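Local coordinates for ABC transporter substrate-binding protein (Rhizobium radiobacter, PDB 6TFX), which binds the opine mannopinic acid as a periplasmic solute-binding protein, probably delivering it to an ABC transporter for import, at residues L250-I255 with P293-S298; H254-K259 with F415-V420; V267-A272 with S450-I455; L271-N276 with G308-D313; N328-T333 with G356-N361. One frame throughout, in Å; residues are numbered along the deposited sequence.

In the fold
The five contacts lie on one side of the chain's centre, in the part of this periplasmic binding protein built round strands 240-255 and 454-467. Contacts 1 and 2 follow each other along strand 240-255, their centres about 14 Å apart, leading from the opine pocket to the metal site. Contact 3 adds helix 265-272 and the start of strand 454-467, and contact 4 takes over the end of the same helix, their centres about 8 Å apart. Contact 5, the two-stranded parallel sheet, has its centre about 14 Å from that of contact 3 and touches it through Phe358. Along the chain it is nested inside the long loops closed by contacts 2 and 3, so segments far apart in sequence pack together, from the opine pocket at contact 1 outward to contact 5.

Contact 1: L250-I255 with P293-S298; sequences LNLLHI and PSVIPS. With N72 ((2~{R})-2-[[(3~{R},4~{R},5~{S})-3,4,5,6-tetrakis(oxidanyl)-2-oxidanylidene-hexyl]amino]pentanedioic acid), chain C.
Leu250 and Leu252 make a buried, apolar contact with Val295 and Pro297, joining strand 240-255 of the large mixed sheet of this periplasmic binding protein fold to the loop after strand 289-291. Successive side chains of a strand point to opposite faces. The two leucines therefore turn to the loop, while Asn251 between them belongs to the mannopinic acid pocket.

Leu250 packs on the backbone of the loop as well as on the proline ring. Its CG is anti to the backbone N (chi1 174°), and from there the CD2 branch of Leu250 comes within 3.4 Å of Ile296 C, while Leu250 CB rests 3.9 Å from Pro297 CG. Proline suits this place, since its ring gives a compact apolar surface and it brings no N-H that would need a partner.

Leu252 meets the loop one residue pair farther along, its side chain crossing that of Val295 at about a right angle. Tyr395 and Tyr400 of helix 392-400 also pack on Leu252, and Tyr400 OH is hydrogen-bonded to Val295 O, which satisfies a polar atom amid the hydrocarbon. The branched tip of Leu252 reaches backbone and side chain of one residue together, with CD2 3.8 Å from Val295 CA and 4.0 Å from Val295 CB.

Contact 2: H254-K259 with F415-V420; sequences HINITK and FSHCNV. With MG (magnesium ion), chain G; EDO (1,2-ethanediol), chain D.
Ser416, His254 and His417 carry most of the contact between the end of strand 240-255 and the metal-site loop 415-420. Ser416 sits at the centre, and its small side chain lets two backbones come close: Ser416 CA lies 3.1 Å from Ile255 O in a CA-H...O contact. Its carbonyl then receives the one direct hydrogen bond between the segments, from Ile257 N to Ser416 O at 3.1 Å and nearly straight (169°). Ser416 OG itself bonds to Asn414 OD1.

His254 packs by its methylene, CB standing 3.8 Å from Phe415 CB, while its ring turns to a water. That water lies 2.8 Å from His254 ND1 and accepts from Ser416 N, so the imidazole is tied to the loop.

On the other flank the amide of Asn256 stands obliquely beside the ring of His417, the two planes nearly parallel (11° apart) and Asn256 ND2 3.3 Å from His417 CD2. Asn256 OD1 takes two bonds, from Thr258 N in an Asx turn and from Thr258 OG1, both reaching the same face of the carbonyl plane, and these fix the amide.

Cys418 SG binds the ion modelled as magnesium at 2.1 Å, with Cys453 as the other ligand. His417 bonds to Glu405 OE2 through ND1 and to Asp377 OD1 through NE2; two acidic partners would be expected to favour a doubly protonated, positively charged imidazole.

Contact 3: V267-A272 with S450-I455; sequences VRQALA and SNVCAI. With MG (magnesium ion), chain G.
Val452 is the bump that helix 265-272 receives. Its CG1 methyl sits between Arg268 and Ala272, one turn apart, at 3.8 Å from Arg268 CB and 3.9 Å from Ala272 CB. The other branch goes to the flank, where CG2 meets Gln269 CG and the two side chains cross at about a right angle. The alanine matters for shape: a single methyl leaves room beside it for Ile455 as well, whose CG1 lies 4.0 Å from Ala272 CB. Ile455 CD1 then reaches into the groove next to Leu271, 3.7 Å from its CG.

Val452 takes this position just where helix 434-450 ends in a Schellman motif, at a positive phi of 56° that is uncommon for a beta-branched residue. The carbonyl before it is held by Arg268, which bends at chi3 (-59°) and grips Asn451 O side-on: NE at 3.0 Å and NH2 at 2.8 Å, the oxygen lying in the guanidinium plane.

Next along, Cys453 turns away to the metal site, where its modelled sulfur-metal distance is doubtfully short. Helix 265-272 is thus wedged between several elements: strands 240-255 and 454-467 meet it through Ile255 and Ile455, helix 314-323 through Leu320 and Leu321, and strand 358-365 through Phe358.

Contact 4: L271-N276 with G308-D313; sequences LAHTVN and GVLNYD
His273 and Asn311 anchor the turn after helix 265-272 to the loop 308-313. His273 ND1 donates to Asn311 O at 2.7 Å, the acceptor tilted 15° from the ring plane; since a carbonyl oxygen can only accept, ND1 must carry a hydrogen. The backbone of the same residue is used too: His273 O accepts from Asp313 N at 2.8 Å, an almost straight bond. Histidine suits the place because its ring offers both an N-H and a flat surface. Over one face of that ring comes Leu310, CD2 standing 4.0 Å from the centroid in a CH-pi contact, and the same methyl also packs on Ala272 CB.

Waters complete the carbonyls that cannot meet directly. Leu310 O accepts from two of them: one also donates to Ala272 O, and the other donates to Val275 O at 2.7 Å. Thr274 N bonds back to Leu271 O, while its hydroxyl has a weak partner in Gln352 O.

Tyr312 carries the far end. Its CG is anti to the backbone N (chi1 180°), which sends it toward Asn276. The Asn276 nitrogen ND2 stands 3.3 Å above one face of the ring, displaced toward the rim near Tyr312 CG, with amide and ring planes 43° apart. Asn276 CB adds a second contact over the face, and Val275 O approaches the ring edge.

Asn276 OD1 accepts from Gln279 N and Asp313 OD1 from Gln316 N, so each segment ends in the side-chain N-cap that characteristically starts a helix, here 277-284 and 314-323.

Contact 5: N328-T333 with G356-N361; sequences NGVTVT and GGFTLN
Val330 and Phe358, Thr331 and Thr359, Val332 and Leu360, Thr333 and Asn361 face each other as pairs, each pair side by side and pointing the same way. Their backbones bond in the staggered pattern of parallel strands, where one residue uses both its N-H and its C=O toward the neighbour. Val330 N donates to Gly357 O at 3.0 Å and Val330 O accepts from Thr359 N at 2.9 Å; Val332 repeats this with Thr359 O and Asn361 N. CA-H...O contacts, such as Phe358 CA to Val330 O, fill in between.

One face of this sheet is apolar. Val330 CB lies 3.8 Å from Phe358 CD2, and Val332 CG1 is equally close to Leu360 CD1. The other face carries Thr331, Thr359, Thr333 and Asn361 and is exposed; Thr331 CG2 packs by Thr359 CB, while Thr333 OG1 donates to Asn361 OD1 at 2.9 Å, in the carbonyl plane and on a lone pair (115° at the oxygen). Threonine suits this face, pairing a beta-branched, strand-favouring shape with a hydroxyl.

Strand 330-337, helix 340-353 and strand 358-365 form a beta-alpha-beta unit, the helix making the crossover between the parallel strands. Glycines lead into both strands: Gly329 CA lies 3.2 Å from Gly357 O, where a CB would clash with that oxygen, and its positive phi (90°) also disfavours a side chain. Gly357, also at positive phi, closes the helix as the C-prime residue of a Schellman motif.

Farther out, the Phe358 ring enters a hollow formed by Val267, Ala270 and Leu271 of helix 265-272, with Leu321 and Phe262 beside it. Val330 shares Leu321, and Val332 packs on Phe262 and Pro380.

Contact 1: L250-I255 with P293-S298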
# COMPACT_ATOMS: atom_id res chain seq x y z
N LEU A 250 -0.99 -6.27 6.10
CA LEU A 250 -0.31 -7.34 6.84
C LEU A 250 1.13 -6.97 7.10
O LEU A 250 1.85 -6.63 6.14
CB LEU A 250 -0.34 -8.66 6.04
CG LEU A 250 0.44 -9.86 6.58
CD1 LEU A 250 -0.01 -10.28 7.97
CD2 LEU A 250 0.35 -11.03 5.63
N ASN A 251 1.55 -7.13 8.37
CA ASN A 251 2.92 -6.88 8.79
C ASN A 251 3.64 -8.21 8.85
O ASN A 251 3.10 -9.16 9.43
CB ASN A 251 2.93 -6.26 10.19
CG ASN A 251 2.03 -5.05 10.26
OD1 ASN A 251 0.97 -5.05 10.93
ND2 ASN A 251 2.42 -4.01 9.54
N LEU A 252 4.83 -8.29 8.26
CA LEU A 252 5.62 -9.52 8.33
C LEU A 252 7.05 -9.15 8.64
O LEU A 252 7.48 -8.04 8.28
CB LEU A 252 5.67 -10.23 6.98
CG LEU A 252 4.34 -10.81 6.47
CD1 LEU A 252 3.88 -10.08 5.20
CD2 LEU A 252 4.51 -12.29 6.19
N LEU A 253 7.81 -10.10 9.21
CA LEU A 253 9.27 -9.98 9.33
C LEU A 253 9.79 -10.75 8.12
O LEU A 253 9.67 -11.99 8.09
CB LEU A 253 9.77 -10.68 10.61
CG LEU A 253 9.38 -10.01 11.90
CD1 LEU A 253 9.64 -10.95 13.09
CD2 LEU A 253 10.18 -8.71 12.07
N HIS A 254 10.32 -10.03 7.10
CA HIS A 254 10.90 -10.66 5.91
C HIS A 254 12.36 -10.88 6.25
O HIS A 254 13.07 -9.90 6.54
CB HIS A 254 10.81 -9.73 4.70
CG HIS A 254 9.39 -9.47 4.31
ND1 HIS A 254 8.73 -10.31 3.42
CD2 HIS A 254 8.55 -8.50 4.72
CE1 HIS A 254 7.50 -9.83 3.32
NE2 HIS A 254 7.33 -8.74 4.07
N ILE A 255 12.81 -12.13 6.25
CA ILE A 255 14.20 -12.44 6.67
C ILE A 255 15.04 -12.68 5.43
O ILE A 255 14.69 -13.55 4.63
CB ILE A 255 14.22 -13.72 7.57
CG1 ILE A 255 13.34 -13.54 8.85
CG2 ILE A 255 15.67 -14.12 7.92
CD1 ILE A 255 13.05 -14.98 9.52
N PRO A 293 -2.86 -16.35 9.70
CA PRO A 293 -2.19 -17.66 9.59
C PRO A 293 -1.51 -17.94 8.24
O PRO A 293 -1.39 -19.12 7.87
CB PRO A 293 -3.31 -18.65 9.88
CG PRO A 293 -4.54 -17.97 9.28
CD PRO A 293 -4.33 -16.49 9.60
N SER A 294 -1.02 -16.91 7.54
CA SER A 294 -0.29 -17.09 6.28
C SER A 294 0.54 -15.86 6.00
O SER A 294 0.60 -14.93 6.85
CB SER A 294 -1.22 -17.42 5.11
OG SER A 294 -0.44 -17.87 4.01
N VAL A 295 1.19 -15.82 4.83
CA VAL A 295 2.12 -14.77 4.47
C VAL A 295 1.57 -13.76 3.47
O VAL A 295 2.33 -12.95 2.93
CB VAL A 295 3.45 -15.40 3.97
CG1 VAL A 295 4.18 -16.11 5.12
CG2 VAL A 295 3.20 -16.36 2.80
N ILE A 296 0.25 -13.77 3.27
CA ILE A 296 -0.47 -12.79 2.48
C ILE A 296 -1.70 -12.36 3.29
O ILE A 296 -2.15 -13.12 4.15
CB ILE A 296 -0.85 -13.30 1.06
CG1 ILE A 296 -2.03 -14.30 1.09
CG2 ILE A 296 0.39 -13.86 0.32
CD1 ILE A 296 -2.44 -14.75 -0.32
N PRO A 297 -2.24 -11.15 3.04
CA PRO A 297 -3.40 -10.69 3.84
C PRO A 297 -4.61 -11.62 3.71
O PRO A 297 -4.81 -12.25 2.66
CB PRO A 297 -3.69 -9.30 3.29
CG PRO A 297 -2.34 -8.81 2.75
CD PRO A 297 -1.79 -10.10 2.10
N SER A 298 -5.43 -11.71 4.78
CA SER A 298 -6.55 -12.67 4.80
C SER A 298 -7.57 -12.41 3.70
O SER A 298 -8.24 -13.34 3.24
CB SER A 298 -7.21 -12.71 6.17
OG SER A 298 -7.83 -11.46 6.43
OAB N72 C . 1.44 -1.15 13.12
CAF N72 C . 1.75 -1.50 11.76
CAG N72 C . 2.04 -0.32 10.77
OAC N72 C . 1.64 0.92 11.25
CAH N72 C . 1.71 -0.72 9.32
OAM N72 C . 0.95 -1.82 9.03
CAI N72 C . 1.12 0.04 8.15
OAD N72 C . 0.21 1.02 8.60
CAJ N72 C . 2.16 0.44 7.14
OAE N72 C . 3.22 -0.24 7.09
CAK N72 C . 1.95 1.69 6.24
N N72 C . 1.74 1.31 4.86
CA N72 C . 2.66 1.66 3.85
C N72 C . 4.01 2.18 4.24
O N72 C . 5.16 1.61 4.45
CB N72 C . 2.65 0.59 2.75
CG N72 C . 3.87 0.43 1.84
CD N72 C . 3.52 -0.11 0.45
OE1 N72 C . 2.40 0.11 -0.10
OE2 N72 C . 4.39 -0.79 -0.15
OXT N72 C . 3.82 3.41 4.28

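Contact 2: H254-K259 with F415-V420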
# COMPACT_ATOMS: atom_id res chain seq x y z
N HIS A 254 10.32 -10.03 7.10
CA HIS A 254 10.90 -10.66 5.91
C HIS A 254 12.36 -10.88 6.25
O HIS A 254 13.07 -9.90 6.54
CB HIS A 254 10.81 -9.73 4.70
CG HIS A 254 9.39 -9.47 4.31
ND1 HIS A 254 8.73 -10.31 3.42
CD2 HIS A 254 8.55 -8.50 4.72
CE1 HIS A 254 7.50 -9.83 3.32
NE2 HIS A 254 7.33 -8.74 4.07
N ILE A 255 12.81 -12.13 6.25
CA ILE A 255 14.20 -12.44 6.67
C ILE A 255 15.04 -12.68 5.43
O ILE A 255 14.69 -13.55 4.63
CB ILE A 255 14.22 -13.72 7.57
CG1 ILE A 255 13.34 -13.54 8.85
CG2 ILE A 255 15.67 -14.12 7.92
CD1 ILE A 255 13.05 -14.98 9.52
N ASN A 256 16.20 -12.00 5.32
CA ASN A 256 17.06 -12.23 4.17
C ASN A 256 17.72 -13.59 4.39
O ASN A 256 18.66 -13.71 5.19
CB ASN A 256 18.10 -11.12 3.99
CG ASN A 256 18.92 -11.30 2.75
OD1 ASN A 256 19.09 -12.41 2.25
ND2 ASN A 256 19.46 -10.22 2.23
N ILE A 257 17.21 -14.61 3.67
CA ILE A 257 17.67 -16.00 3.83
C ILE A 257 19.09 -16.25 3.30
O ILE A 257 19.60 -17.36 3.48
CB ILE A 257 16.66 -16.99 3.21
CG1 ILE A 257 16.63 -16.83 1.67
CG2 ILE A 257 15.25 -16.78 3.87
CD1 ILE A 257 15.81 -17.90 0.94
N THR A 258 19.72 -15.26 2.64
CA THR A 258 21.06 -15.49 2.10
C THR A 258 22.15 -14.99 3.06
O THR A 258 23.32 -15.20 2.78
CB THR A 258 21.22 -14.79 0.74
OG1 THR A 258 21.24 -13.38 0.93
CG2 THR A 258 20.13 -15.16 -0.26
N LYS A 259 21.76 -14.27 4.13
CA LYS A 259 22.76 -13.67 5.01
C LYS A 259 22.89 -14.41 6.35
O LYS A 259 21.93 -14.44 7.13
CB LYS A 259 22.44 -12.18 5.30
CG LYS A 259 22.55 -11.25 4.10
CD LYS A 259 22.19 -9.80 4.47
CE LYS A 259 22.41 -8.87 3.30
NZ LYS A 259 21.98 -7.47 3.61
N PHE A 415 12.17 -8.77 0.06
CA PHE A 415 13.29 -8.50 0.99
C PHE A 415 13.92 -9.77 1.52
O PHE A 415 15.06 -9.73 1.99
CB PHE A 415 12.79 -7.68 2.18
CG PHE A 415 12.23 -6.35 1.75
CD1 PHE A 415 13.06 -5.36 1.23
CD2 PHE A 415 10.87 -6.08 1.86
CE1 PHE A 415 12.54 -4.13 0.82
CE2 PHE A 415 10.36 -4.84 1.48
CZ PHE A 415 11.19 -3.89 0.94
N SER A 416 13.17 -10.88 1.51
CA SER A 416 13.69 -12.14 2.04
C SER A 416 14.59 -12.85 1.05
O SER A 416 15.30 -13.78 1.44
CB SER A 416 12.54 -13.06 2.44
OG SER A 416 11.80 -13.42 1.28
N HIS A 417 14.56 -12.44 -0.24
CA HIS A 417 15.30 -13.11 -1.31
C HIS A 417 14.75 -14.54 -1.53
O HIS A 417 15.47 -15.45 -1.94
CB HIS A 417 16.82 -13.06 -1.08
CG HIS A 417 17.35 -11.65 -1.12
ND1 HIS A 417 18.10 -11.20 -2.19
CD2 HIS A 417 17.22 -10.64 -0.22
CE1 HIS A 417 18.37 -9.92 -1.93
NE2 HIS A 417 17.88 -9.55 -0.75
N CYS A 418 13.43 -14.70 -1.27
CA CYS A 418 12.71 -15.96 -1.42
C CYS A 418 12.77 -16.40 -2.90
O CYS A 418 12.66 -15.57 -3.80
CB CYS A 418 11.27 -15.75 -0.97
SG CYS A 418 10.18 -17.19 -1.19
N ASN A 419 12.93 -17.72 -3.14
CA ASN A 419 12.87 -18.26 -4.50
C ASN A 419 12.12 -19.62 -4.52
O ASN A 419 11.82 -20.13 -5.61
CB ASN A 419 14.26 -18.37 -5.13
CG ASN A 419 15.22 -19.34 -4.47
OD1 ASN A 419 14.97 -19.91 -3.41
ND2 ASN A 419 16.37 -19.53 -5.10
N VAL A 420 11.74 -20.12 -3.34
CA VAL A 420 11.16 -21.47 -3.15
C VAL A 420 9.82 -21.70 -3.86
O VAL A 420 9.49 -22.87 -4.16
CB VAL A 420 11.06 -21.84 -1.64
CG1 VAL A 420 9.96 -21.05 -0.90
CG2 VAL A 420 10.91 -23.35 -1.44
MG MG G . 11.18 -18.11 0.47
C1 EDO D . 25.28 -12.83 0.77
O1 EDO D . 25.61 -13.58 1.92
C2 EDO D . 25.01 -11.37 1.18
O2 EDO D . 24.97 -10.53 0.03
O HOH W 1 10.14 -11.23 1.16

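Contact 3: V267-A272 with S450-I455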
# COMPACT_ATOMS: atom_id res chain seq x y z
N VAL A 267 17.83 -21.22 12.61
CA VAL A 267 17.84 -19.88 13.20
C VAL A 267 16.54 -19.16 12.85
O VAL A 267 15.96 -18.48 13.70
CB VAL A 267 19.09 -19.07 12.80
CG1 VAL A 267 19.08 -17.67 13.42
CG2 VAL A 267 20.37 -19.82 13.19
N ARG A 268 16.06 -19.33 11.61
CA ARG A 268 14.80 -18.69 11.18
C ARG A 268 13.64 -19.33 11.96
O ARG A 268 12.75 -18.63 12.46
CB ARG A 268 14.58 -18.88 9.67
CG ARG A 268 15.69 -18.23 8.84
CD ARG A 268 15.28 -17.97 7.40
NE ARG A 268 14.91 -19.19 6.66
CZ ARG A 268 15.76 -19.94 5.97
NH1 ARG A 268 17.06 -19.70 6.04
NH2 ARG A 268 15.32 -20.98 5.27
N GLN A 269 13.63 -20.67 12.07
CA GLN A 269 12.60 -21.37 12.83
C GLN A 269 12.60 -20.91 14.29
O GLN A 269 11.54 -20.66 14.86
CB GLN A 269 12.83 -22.88 12.78
CG GLN A 269 12.55 -23.47 11.39
CD GLN A 269 13.02 -24.91 11.30
OE1 GLN A 269 13.98 -25.33 11.97
NE2 GLN A 269 12.36 -25.68 10.44
N ALA A 270 13.81 -20.73 14.86
CA ALA A 270 13.91 -20.25 16.24
C ALA A 270 13.21 -18.89 16.37
O ALA A 270 12.46 -18.67 17.30
CB ALA A 270 15.37 -20.14 16.66
N LEU A 271 13.45 -17.98 15.40
CA LEU A 271 12.81 -16.65 15.45
C LEU A 271 11.30 -16.79 15.37
O LEU A 271 10.58 -16.18 16.16
CB LEU A 271 13.35 -15.74 14.34
CG LEU A 271 12.88 -14.28 14.36
CD1 LEU A 271 13.30 -13.57 15.66
CD2 LEU A 271 13.46 -13.54 13.15
N ALA A 272 10.81 -17.62 14.43
CA ALA A 272 9.37 -17.81 14.22
C ALA A 272 8.69 -18.37 15.48
O ALA A 272 7.54 -18.02 15.75
CB ALA A 272 9.11 -18.74 13.04
N SER A 450 6.93 -22.60 5.48
CA SER A 450 7.77 -23.70 5.98
C SER A 450 9.26 -23.44 5.84
O SER A 450 10.05 -23.92 6.67
CB SER A 450 7.38 -25.03 5.35
OG SER A 450 7.69 -25.03 3.97
N ASN A 451 9.67 -22.67 4.80
CA ASN A 451 11.09 -22.31 4.66
C ASN A 451 11.41 -21.08 5.54
O ASN A 451 12.57 -20.67 5.64
CB ASN A 451 11.41 -22.06 3.19
CG ASN A 451 11.57 -23.38 2.49
OD1 ASN A 451 12.66 -23.96 2.50
ND2 ASN A 451 10.49 -23.93 1.94
N VAL A 452 10.36 -20.50 6.16
CA VAL A 452 10.50 -19.36 7.07
C VAL A 452 11.23 -18.20 6.39
O VAL A 452 12.19 -17.65 6.92
CB VAL A 452 11.12 -19.73 8.46
CG1 VAL A 452 10.84 -18.65 9.51
CG2 VAL A 452 10.65 -21.10 8.95
N CYS A 453 10.79 -17.87 5.17
CA CYS A 453 11.33 -16.71 4.48
C CYS A 453 10.75 -15.44 5.12
O CYS A 453 11.38 -14.39 5.13
CB CYS A 453 10.97 -16.79 3.01
SG CYS A 453 11.68 -18.24 2.21
N ALA A 454 9.53 -15.56 5.65
CA ALA A 454 8.87 -14.44 6.30
C ALA A 454 8.01 -15.00 7.40
O ALA A 454 7.56 -16.15 7.31
CB ALA A 454 8.01 -13.66 5.30
N ILE A 455 7.86 -14.21 8.46
CA ILE A 455 7.06 -14.59 9.63
C ILE A 455 5.92 -13.60 9.71
O ILE A 455 6.14 -12.40 9.89
CB ILE A 455 7.91 -14.56 10.93
CG1 ILE A 455 9.16 -15.47 10.81
CG2 ILE A 455 7.01 -14.96 12.12
CD1 ILE A 455 10.23 -15.09 11.85
MG MG G . 11.18 -18.11 0.47
O HOH W 2 9.91 -25.07 9.18

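Contact 4: L271-N276 with G308-D313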
# COMPACT_ATOMS: atom_id res chain seq x y z
N LEU A 271 13.45 -17.98 15.40
CA LEU A 271 12.81 -16.65 15.45
C LEU A 271 11.30 -16.79 15.37
O LEU A 271 10.58 -16.18 16.16
CB LEU A 271 13.35 -15.74 14.34
CG LEU A 271 12.88 -14.28 14.36
CD1 LEU A 271 13.30 -13.57 15.66
CD2 LEU A 271 13.46 -13.54 13.15
N ALA A 272 10.81 -17.62 14.43
CA ALA A 272 9.37 -17.81 14.22
C ALA A 272 8.69 -18.37 15.48
O ALA A 272 7.54 -18.02 15.75
CB ALA A 272 9.11 -18.74 13.04
N HIS A 273 9.41 -19.23 16.24
CA HIS A 273 8.87 -19.83 17.48
C HIS A 273 8.87 -18.86 18.69
O HIS A 273 8.33 -19.21 19.74
CB HIS A 273 9.61 -21.14 17.86
CG HIS A 273 9.26 -22.30 16.99
ND1 HIS A 273 7.97 -22.80 16.94
CD2 HIS A 273 10.05 -23.07 16.21
CE1 HIS A 273 8.01 -23.84 16.11
NE2 HIS A 273 9.24 -24.04 15.65
N THR A 274 9.49 -17.66 18.55
CA THR A 274 9.47 -16.76 19.69
C THR A 274 8.73 -15.43 19.37
O THR A 274 8.84 -14.46 20.12
CB THR A 274 10.85 -16.59 20.31
OG1 THR A 274 10.72 -15.83 21.53
CG2 THR A 274 11.87 -15.96 19.35
N VAL A 275 7.95 -15.42 18.26
CA VAL A 275 7.07 -14.28 17.98
C VAL A 275 5.67 -14.79 18.32
O VAL A 275 5.37 -15.99 18.19
CB VAL A 275 7.15 -13.70 16.55
CG1 VAL A 275 8.55 -13.20 16.22
CG2 VAL A 275 6.67 -14.71 15.51
N ASN A 276 4.80 -13.88 18.76
CA ASN A 276 3.45 -14.29 19.11
C ASN A 276 2.46 -13.29 18.55
O ASN A 276 2.08 -12.33 19.22
CB ASN A 276 3.33 -14.47 20.63
CG ASN A 276 2.09 -15.24 21.01
OD1 ASN A 276 1.05 -15.15 20.35
ND2 ASN A 276 2.19 -15.99 22.10
N GLY A 308 0.48 -23.27 7.82
CA GLY A 308 1.46 -23.93 8.68
C GLY A 308 2.33 -23.00 9.50
O GLY A 308 3.46 -23.34 9.81
N VAL A 309 1.81 -21.82 9.87
CA VAL A 309 2.58 -20.85 10.67
C VAL A 309 3.12 -21.52 11.94
O VAL A 309 2.40 -22.26 12.61
CB VAL A 309 1.77 -19.57 10.95
CG1 VAL A 309 2.44 -18.67 11.99
CG2 VAL A 309 1.56 -18.80 9.65
N LEU A 310 4.41 -21.28 12.24
CA LEU A 310 5.06 -21.91 13.39
C LEU A 310 4.49 -21.39 14.71
O LEU A 310 4.26 -20.19 14.86
CB LEU A 310 6.58 -21.69 13.30
CG LEU A 310 7.33 -22.70 12.39
CD1 LEU A 310 6.88 -22.59 10.94
CD2 LEU A 310 8.83 -22.44 12.43
N ASN A 311 4.26 -22.31 15.65
CA ASN A 311 3.64 -21.97 16.94
C ASN A 311 4.59 -21.26 17.90
O ASN A 311 5.81 -21.29 17.71
CB ASN A 311 3.06 -23.22 17.62
CG ASN A 311 4.09 -24.16 18.18
OD1 ASN A 311 5.18 -24.35 17.62
ND2 ASN A 311 3.78 -24.76 19.34
N TYR A 312 4.03 -20.66 18.94
CA TYR A 312 4.84 -19.96 19.94
C TYR A 312 5.40 -20.99 20.91
O TYR A 312 4.62 -21.69 21.58
CB TYR A 312 3.98 -18.93 20.68
CG TYR A 312 4.74 -18.17 21.73
CD1 TYR A 312 5.75 -17.28 21.38
CD2 TYR A 312 4.50 -18.37 23.09
CE1 TYR A 312 6.46 -16.56 22.34
CE2 TYR A 312 5.17 -17.63 24.06
CZ TYR A 312 6.15 -16.73 23.68
OH TYR A 312 6.85 -16.05 24.65
N ASP A 313 6.74 -21.08 21.00
CA ASP A 313 7.39 -22.03 21.91
C ASP A 313 8.81 -21.54 22.08
O ASP A 313 9.69 -22.04 21.40
CB ASP A 313 7.39 -23.46 21.33
CG ASP A 313 7.89 -24.56 22.26
OD1 ASP A 313 8.47 -24.22 23.30
OD2 ASP A 313 7.74 -25.75 21.92
O HOH W 3 5.55 -17.91 13.64
O HOH W 4 4.22 -18.12 16.93

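Contact 5: N328-T333 with G356-N361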
# COMPACT_ATOMS: atom_id res chain seq x y z
N ASN A 328 24.47 -18.98 23.45
CA ASN A 328 24.24 -17.74 24.20
C ASN A 328 23.26 -16.80 23.47
O ASN A 328 23.11 -15.64 23.86
CB ASN A 328 25.56 -17.03 24.50
CG ASN A 328 26.49 -17.83 25.37
OD1 ASN A 328 26.11 -18.32 26.45
ND2 ASN A 328 27.72 -18.00 24.91
N GLY A 329 22.57 -17.33 22.46
CA GLY A 329 21.61 -16.56 21.68
C GLY A 329 22.22 -15.87 20.46
O GLY A 329 23.42 -15.97 20.20
N VAL A 330 21.36 -15.13 19.75
CA VAL A 330 21.69 -14.38 18.53
C VAL A 330 21.40 -12.90 18.74
O VAL A 330 20.36 -12.55 19.31
CB VAL A 330 20.86 -14.94 17.32
CG1 VAL A 330 20.94 -14.03 16.09
CG2 VAL A 330 21.31 -16.35 16.95
N THR A 331 22.30 -12.04 18.26
CA THR A 331 22.06 -10.60 18.28
C THR A 331 21.93 -10.16 16.84
O THR A 331 22.64 -10.67 15.97
CB THR A 331 23.18 -9.86 19.00
OG1 THR A 331 24.41 -10.04 18.27
CG2 THR A 331 23.36 -10.37 20.45
N VAL A 332 21.03 -9.21 16.58
CA VAL A 332 20.86 -8.74 15.20
C VAL A 332 20.43 -7.27 15.24
O VAL A 332 19.66 -6.88 16.12
CB VAL A 332 19.83 -9.66 14.44
CG1 VAL A 332 18.57 -9.93 15.24
CG2 VAL A 332 19.50 -9.14 13.03
N THR A 333 20.92 -6.48 14.30
CA THR A 333 20.53 -5.07 14.15
C THR A 333 19.61 -4.99 12.92
O THR A 333 19.98 -5.45 11.84
CB THR A 333 21.74 -4.16 13.98
OG1 THR A 333 22.49 -4.11 15.21
CG2 THR A 333 21.36 -2.74 13.55
N GLY A 356 13.08 -16.14 23.35
CA GLY A 356 13.64 -17.26 22.60
C GLY A 356 15.12 -17.14 22.30
O GLY A 356 15.66 -17.97 21.58
N GLY A 357 15.75 -16.10 22.84
CA GLY A 357 17.20 -15.94 22.69
C GLY A 357 17.69 -14.92 21.68
O GLY A 357 18.89 -14.93 21.38
N PHE A 358 16.80 -14.03 21.18
CA PHE A 358 17.23 -13.01 20.21
C PHE A 358 17.28 -11.66 20.85
O PHE A 358 16.29 -11.24 21.45
CB PHE A 358 16.28 -12.94 19.01
CG PHE A 358 16.33 -14.17 18.13
CD1 PHE A 358 15.55 -15.28 18.42
CD2 PHE A 358 17.14 -14.20 16.99
CE1 PHE A 358 15.60 -16.42 17.61
CE2 PHE A 358 17.17 -15.33 16.16
CZ PHE A 358 16.40 -16.43 16.48
N THR A 359 18.43 -10.95 20.70
CA THR A 359 18.49 -9.59 21.18
C THR A 359 18.45 -8.74 19.94
O THR A 359 19.43 -8.68 19.19
CB THR A 359 19.76 -9.31 21.99
OG1 THR A 359 19.84 -10.23 23.07
CG2 THR A 359 19.76 -7.88 22.54
N LEU A 360 17.32 -8.11 19.70
CA LEU A 360 17.12 -7.27 18.53
C LEU A 360 17.50 -5.83 18.86
O LEU A 360 17.09 -5.30 19.89
CB LEU A 360 15.62 -7.40 18.14
CG LEU A 360 15.14 -6.76 16.88
CD1 LEU A 360 15.97 -7.19 15.66
CD2 LEU A 360 13.66 -7.08 16.68
N ASN A 361 18.37 -5.25 18.04
CA ASN A 361 18.78 -3.85 18.16
C ASN A 361 18.06 -3.13 17.01
O ASN A 361 18.16 -3.55 15.85
CB ASN A 361 20.30 -3.71 18.00
CG ASN A 361 20.79 -2.29 17.87
OD1 ASN A 361 21.54 -1.94 16.93
ND2 ASN A 361 20.39 -1.43 18.79